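Local atomic coordinates of phosphoribosylformylglycinamidine synthase 2 (Thermus thermophilus, PDB entry 3VIU), a protein that belongs to the PurM-like (AIR synthase related) family, with two tandem pairs of N- and C-terminal domains, and holds ADP and a magnesium ion. Residues V93-G98 / R135-G140; R607-R612 / T674-E679. All blocks are in the same frame, centred on the assembly; numbering follows the deposited sequence.

Interaction 1. Residues V93-G98 / R135-G140; sequences VEPFQG and RYLLKG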
loop_
_atom_site.group_PDB
_atom_site.type_symbol
_atom_site.label_atom_id
_atom_site.label_comp_id
_atom_site.label_asym_id
_atom_site.label_seq_id
_atom_site.Cartn_x
_atom_site.Cartn_y
_atom_site.Cartn_z
ATOM N N VAL A 93 -16.486 10.340 4.494
ATOM C CA VAL A 93 -17.389 11.492 4.488
ATOM C C VAL A 93 -17.661 12.005 3.078
ATOM O O VAL A 93 -18.731 12.548 2.804
ATOM C CB VAL A 93 -16.857 12.670 5.383
ATOM C CG1 VAL A 93 -16.413 12.141 6.739
ATOM C CG2 VAL A 93 -15.730 13.400 4.693
ATOM N N GLU A 94 -16.693 11.820 2.191
ATOM C CA GLU A 94 -16.820 12.251 0.807
ATOM C C GLU A 94 -15.782 11.446 0.034
ATOM O O GLU A 94 -14.621 11.828 -0.050
ATOM C CB GLU A 94 -16.553 13.757 0.697
ATOM C CG GLU A 94 -17.216 14.434 -0.496
ATOM C CD GLU A 94 -16.507 14.156 -1.810
ATOM O OE1 GLU A 94 -16.084 15.131 -2.476
ATOM O OE2 GLU A 94 -16.373 12.969 -2.177
ATOM N N PRO A 95 -16.204 10.310 -0.542
ATOM C CA PRO A 95 -15.358 9.394 -1.315
ATOM C C PRO A 95 -14.555 9.981 -2.460
ATOM O O PRO A 95 -13.414 9.574 -2.689
ATOM C CB PRO A 95 -16.344 8.325 -1.787
ATOM C CG PRO A 95 -17.625 9.070 -1.894
ATOM C CD PRO A 95 -17.620 9.916 -0.645
ATOM N N PHE A 96 -15.130 10.936 -3.179
ATOM C CA PHE A 96 -14.411 11.512 -4.302
ATOM C C PHE A 96 -13.196 12.330 -3.868
ATOM O O PHE A 96 -12.086 12.083 -4.327
ATOM C CB PHE A 96 -15.357 12.360 -5.168
ATOM C CG PHE A 96 -14.774 12.755 -6.501
ATOM C CD1 PHE A 96 -13.905 13.834 -6.606
ATOM C CD2 PHE A 96 -15.106 12.046 -7.655
ATOM C CE1 PHE A 96 -13.375 14.209 -7.843
ATOM C CE2 PHE A 96 -14.585 12.408 -8.899
ATOM C CZ PHE A 96 -13.718 13.491 -8.994
ATOM N N GLN A 97 -13.390 13.296 -2.984
ATOM C CA GLN A 97 -12.272 14.113 -2.548
ATOM C C GLN A 97 -11.315 13.303 -1.687
ATOM O O GLN A 97 -10.097 13.459 -1.781
ATOM C CB GLN A 97 -12.766 15.327 -1.767
ATOM C CG GLN A 97 -11.644 16.182 -1.177
ATOM C CD GLN A 97 -11.708 16.260 0.338
ATOM O OE1 GLN A 97 -11.712 15.237 1.025
ATOM N NE2 GLN A 97 -11.758 17.483 0.869
ATOM N N GLY A 98 -11.865 12.436 -0.846
ATOM C CA GLY A 98 -11.025 11.628 0.015
ATOM C C GLY A 98 -9.982 10.835 -0.756
ATOM O O GLY A 98 -8.792 10.889 -0.443
ATOM N N ARG A 135 -21.667 0.434 -3.167
ATOM C CA ARG A 135 -21.547 0.815 -4.569
ATOM C C ARG A 135 -21.195 2.291 -4.668
ATOM O O ARG A 135 -20.345 2.688 -5.462
ATOM C CB ARG A 135 -22.853 0.560 -5.328
ATOM C CG ARG A 135 -23.152 -0.900 -5.621
ATOM C CD ARG A 135 -24.211 -1.024 -6.724
ATOM N NE ARG A 135 -25.491 -0.406 -6.370
ATOM C CZ ARG A 135 -26.431 -0.981 -5.618
ATOM N NH1 ARG A 135 -26.244 -2.206 -5.133
ATOM N NH2 ARG A 135 -27.561 -0.332 -5.352
ATOM N N TYR A 136 -21.858 3.105 -3.858
ATOM C CA TYR A 136 -21.605 4.538 -3.863
ATOM C C TYR A 136 -20.125 4.847 -3.585
ATOM O O TYR A 136 -19.470 5.537 -4.362
ATOM C CB TYR A 136 -22.485 5.232 -2.815
ATOM C CG TYR A 136 -22.265 6.726 -2.726
ATOM C CD1 TYR A 136 -22.842 7.592 -3.652
ATOM C CD2 TYR A 136 -21.462 7.271 -1.727
ATOM C CE1 TYR A 136 -22.624 8.964 -3.589
ATOM C CE2 TYR A 136 -21.234 8.641 -1.653
ATOM C CZ TYR A 136 -21.819 9.482 -2.588
ATOM O OH TYR A 136 -21.586 10.840 -2.528
ATOM N N LEU A 137 -19.604 4.335 -2.476
ATOM C CA LEU A 137 -18.215 4.581 -2.108
ATOM C C LEU A 137 -17.235 4.113 -3.178
ATOM O O LEU A 137 -16.256 4.796 -3.471
ATOM C CB LEU A 137 -17.904 3.908 -0.765
ATOM C CG LEU A 137 -18.638 4.546 0.420
ATOM C CD1 LEU A 137 -18.561 3.676 1.675
ATOM C CD2 LEU A 137 -18.030 5.909 0.665
ATOM N N LEU A 138 -17.506 2.950 -3.763
ATOM C CA LEU A 138 -16.649 2.393 -4.803
ATOM C C LEU A 138 -16.640 3.346 -5.998
ATOM O O LEU A 138 -15.586 3.643 -6.557
ATOM C CB LEU A 138 -17.178 1.027 -5.244
ATOM C CG LEU A 138 -16.234 -0.030 -5.831
ATOM C CD1 LEU A 138 -17.039 -0.961 -6.747
ATOM C CD2 LEU A 138 -15.116 0.614 -6.611
ATOM N N LYS A 139 -17.815 3.825 -6.392
ATOM C CA LYS A 139 -17.888 4.737 -7.519
ATOM C C LYS A 139 -17.122 6.006 -7.178
ATOM O O LYS A 139 -16.319 6.482 -7.976
ATOM C CB LYS A 139 -19.344 5.062 -7.857
ATOM C CG LYS A 139 -20.063 3.974 -8.645
ATOM C CD LYS A 139 -21.575 4.162 -8.588
ATOM C CE LYS A 139 -22.268 3.485 -9.753
ATOM N NZ LYS A 139 -21.956 2.044 -9.827
ATOM N N GLY A 140 -17.357 6.532 -5.978
ATOM C CA GLY A 140 -16.682 7.740 -5.544
ATOM C C GLY A 140 -15.158 7.695 -5.524
ATOM O O GLY A 140 -14.513 8.524 -6.177
#
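The carboxylate oxygen OE2 of Glu94 is gripped by two backbone N-H groups at the start of helix 95-112. The better bond comes from Gln97 N, 3.1 Å from Glu94 OE2 with an angle of 155° at the hydrogen, and it meets the oxygen from above the carboxylate plane. Phe96 N gives a second, weak and strongly bent bond to the same oxygen, while OE1 takes a further weak one from Gln97 N. Glu94 is thus the N-cap, its side chain folded back over the first turn.

Pro95 follows and carries the contact with helix 132-152. Its CG lies 3.6 Å from Tyr136 CE2, with the two side chains crossing at about a right angle, and its CB meets Leu137 CD2 at 3.8 Å. Tyr136 has CG anti to its backbone N (chi1 179°), which brings ring atom CE2 to Pro95 CG and CD. Pro95 CB also lies 3.8 Å from Gly140 CA, where glycine, without a side chain, leaves room for the proline ring. Beside it, Phe96 CA approaches Gly140 O at 3.5 Å in a CA-H...O contact.

No conventional hydrogen bond joins the two segments: the polar bonds secure the helix start locally, and its proline meets the neighbouring helix within the PurM N-terminal-like domain mainly through apolar packing.

Interaction 2. Residues R607-R612 / T674-E679; sequences RDLIQR and TLLLEE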
loop_
_atom_site.group_PDB
_atom_site.type_symbol
_atom_site.label_atom_id
_atom_site.label_comp_id
_atom_site.label_asym_id
_atom_site.label_seq_id
_atom_site.Cartn_x
_atom_site.Cartn_y
_atom_site.Cartn_z
ATOM N N ARG A 607 11.643 -18.031 -9.024
ATOM C CA ARG A 607 12.491 -17.003 -9.616
ATOM C C ARG A 607 13.628 -17.665 -10.411
ATOM O O ARG A 607 13.944 -17.230 -11.519
ATOM C CB ARG A 607 13.068 -16.060 -8.546
ATOM C CG ARG A 607 12.012 -15.211 -7.834
ATOM C CD ARG A 607 12.623 -14.004 -7.102
ATOM N NE ARG A 607 13.626 -14.384 -6.106
ATOM C CZ ARG A 607 13.365 -14.665 -4.833
ATOM N NH1 ARG A 607 12.120 -14.609 -4.370
ATOM N NH2 ARG A 607 14.356 -15.014 -4.024
ATOM N N ASP A 608 14.229 -18.716 -9.855
ATOM C CA ASP A 608 15.310 -19.421 -10.543
ATOM C C ASP A 608 14.819 -19.956 -11.872
ATOM O O ASP A 608 15.447 -19.756 -12.915
ATOM C CB ASP A 608 15.828 -20.593 -9.711
ATOM C CG ASP A 608 16.697 -20.147 -8.568
ATOM O OD1 ASP A 608 17.267 -19.034 -8.652
ATOM O OD2 ASP A 608 16.824 -20.905 -7.583
ATOM N N LEU A 609 13.688 -20.648 -11.803
ATOM C CA LEU A 609 13.045 -21.240 -12.959
ATOM C C LEU A 609 12.876 -20.213 -14.080
ATOM O O LEU A 609 13.139 -20.502 -15.249
ATOM C CB LEU A 609 11.684 -21.794 -12.525
ATOM C CG LEU A 609 11.315 -23.264 -12.754
ATOM C CD1 LEU A 609 12.522 -24.173 -12.650
ATOM C CD2 LEU A 609 10.257 -23.648 -11.739
ATOM N N ILE A 610 12.459 -19.008 -13.717
ATOM C CA ILE A 610 12.233 -17.947 -14.695
ATOM C C ILE A 610 13.529 -17.285 -15.192
ATOM O O ILE A 610 13.665 -17.001 -16.384
ATOM C CB ILE A 610 11.291 -16.870 -14.103
ATOM C CG1 ILE A 610 10.524 -16.149 -15.209
ATOM C CG2 ILE A 610 12.092 -15.855 -13.308
ATOM C CD1 ILE A 610 11.357 -15.197 -16.033
ATOM N N GLN A 611 14.477 -17.044 -14.289
ATOM C CA GLN A 611 15.735 -16.413 -14.672
ATOM C C GLN A 611 16.549 -17.316 -15.595
ATOM O O GLN A 611 17.278 -16.838 -16.458
ATOM C CB GLN A 611 16.551 -16.053 -13.426
ATOM C CG GLN A 611 15.784 -15.175 -12.435
ATOM C CD GLN A 611 16.574 -14.859 -11.175
ATOM O OE1 GLN A 611 17.184 -15.744 -10.569
ATOM N NE2 GLN A 611 16.554 -13.592 -10.767
ATOM N N ARG A 612 16.422 -18.626 -15.411
ATOM C CA ARG A 612 17.148 -19.570 -16.246
ATOM C C ARG A 612 16.414 -19.788 -17.559
ATOM O O ARG A 612 16.822 -20.620 -18.366
ATOM C CB ARG A 612 17.294 -20.913 -15.543
ATOM C CG ARG A 612 18.108 -20.876 -14.281
ATOM C CD ARG A 612 18.151 -22.261 -13.680
ATOM N NE ARG A 612 18.905 -22.301 -12.434
ATOM C CZ ARG A 612 19.108 -23.409 -11.731
ATOM N NH1 ARG A 612 18.614 -24.565 -12.159
ATOM N NH2 ARG A 612 19.797 -23.362 -10.598
ATOM N N THR A 674 11.893 -30.164 -13.565
ATOM C CA THR A 674 11.577 -31.118 -12.515
ATOM C C THR A 674 12.821 -31.484 -11.710
ATOM O O THR A 674 12.743 -31.803 -10.524
ATOM C CB THR A 674 10.939 -32.394 -13.098
ATOM O OG1 THR A 674 11.832 -32.993 -14.044
ATOM C CG2 THR A 674 9.619 -32.055 -13.784
ATOM N N LEU A 675 13.973 -31.428 -12.355
ATOM C CA LEU A 675 15.214 -31.743 -11.675
ATOM C C LEU A 675 15.473 -30.635 -10.652
ATOM O O LEU A 675 15.875 -30.900 -9.519
ATOM C CB LEU A 675 16.350 -31.823 -12.701
ATOM C CG LEU A 675 17.630 -32.588 -12.352
ATOM C CD1 LEU A 675 18.450 -31.815 -11.334
ATOM C CD2 LEU A 675 17.264 -33.979 -11.831
ATOM N N LEU A 676 15.209 -29.391 -11.051
ATOM C CA LEU A 676 15.411 -28.238 -10.177
ATOM C C LEU A 676 14.514 -28.301 -8.934
ATOM O O LEU A 676 14.990 -28.155 -7.805
ATOM C CB LEU A 676 15.158 -26.944 -10.962
ATOM C CG LEU A 676 15.258 -25.580 -10.261
ATOM C CD1 LEU A 676 15.471 -24.484 -11.303
ATOM C CD2 LEU A 676 13.986 -25.299 -9.455
ATOM N N LEU A 677 13.221 -28.530 -9.136
ATOM C CA LEU A 677 12.300 -28.603 -8.012
ATOM C C LEU A 677 12.702 -29.711 -7.044
ATOM O O LEU A 677 12.635 -29.538 -5.826
ATOM C CB LEU A 677 10.874 -28.833 -8.507
ATOM C CG LEU A 677 10.316 -27.719 -9.389
ATOM C CD1 LEU A 677 8.947 -28.119 -9.892
ATOM C CD2 LEU A 677 10.259 -26.420 -8.605
ATOM N N GLU A 678 13.121 -30.850 -7.588
ATOM C CA GLU A 678 13.540 -31.975 -6.760
ATOM C C GLU A 678 14.759 -31.644 -5.905
ATOM O O GLU A 678 14.812 -32.002 -4.731
ATOM C CB GLU A 678 13.834 -33.185 -7.638
ATOM C CG GLU A 678 12.672 -34.142 -7.747
ATOM C CD GLU A 678 12.663 -34.889 -9.054
ATOM O OE1 GLU A 678 13.760 -35.223 -9.555
ATOM O OE2 GLU A 678 11.558 -35.149 -9.578
ATOM N N GLU A 679 15.737 -30.962 -6.491
ATOM C CA GLU A 679 16.943 -30.591 -5.756
ATOM C C GLU A 679 16.621 -29.598 -4.646
ATOM O O GLU A 679 17.460 -29.329 -3.786
ATOM C CB GLU A 679 17.990 -29.989 -6.701
ATOM C CG GLU A 679 18.388 -30.918 -7.840
ATOM C CD GLU A 679 19.539 -30.386 -8.675
ATOM O OE1 GLU A 679 19.458 -29.229 -9.148
ATOM O OE2 GLU A 679 20.524 -31.135 -8.866
#
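Leu676 packs between Leu609 and Arg612, its CD1 touching both. The tight point is the pair of methyls Leu609 CD1 and Leu676 CD1, 3.3 Å apart, which is short for two methyl groups. Some strain is evident, as Leu609 sits off the staggered positions (chi1 -124°, chi2 33°). Leu676 has CG anti to its backbone N, sending both methyls across to the opposing segment. Deeper in, the fit is looser, with Leu609 CD2 4.2 Å from Leu677 CD2 and the two side chains nearly perpendicular.

The other flank is the solvent side. There exposed Arg612, extended from CG to NE, meets Leu676 tip to tip, and one face of its guanidinium is covered by Leu676 CD1, 3.3 Å from Arg612 NH1. Glu679 OE1 stays 5.6 Å from Arg612 NH1, so the opposite charges do not touch. Asp608 rests its CB near Leu676 CD1 and turns its carboxylate to a salt bridge with Arg680.

The helical segments run roughly antiparallel, at 152° with axes 10.9 Å apart. Helix 670-679 lies on strands 563-567 and 684-690 through Leu677, while helix 596-611 packs beside it through Leu609 and reaches Lys479 and Pro480 of strand 479-488 through Arg607.

Interaction 1 comes first along the chain and is complete before interaction 2 begins. Their centres are 46 Å apart, on opposite sides of the chain's centre, and their nearest atoms are about 31 Å apart, so neither touches the other. They share no helix or sheet: interaction 1 joins helices 95-112 and 132-152 in the first N-terminal-type domain, whereas interaction 2 joins helices 596-611 and 670-679 in the second C-terminal-type domain. Each pairs two helices of its own domain, and the domains differ. The two contacts therefore represent separate, local helix packing in the two halves of a tandemly repeated PurM-like chain.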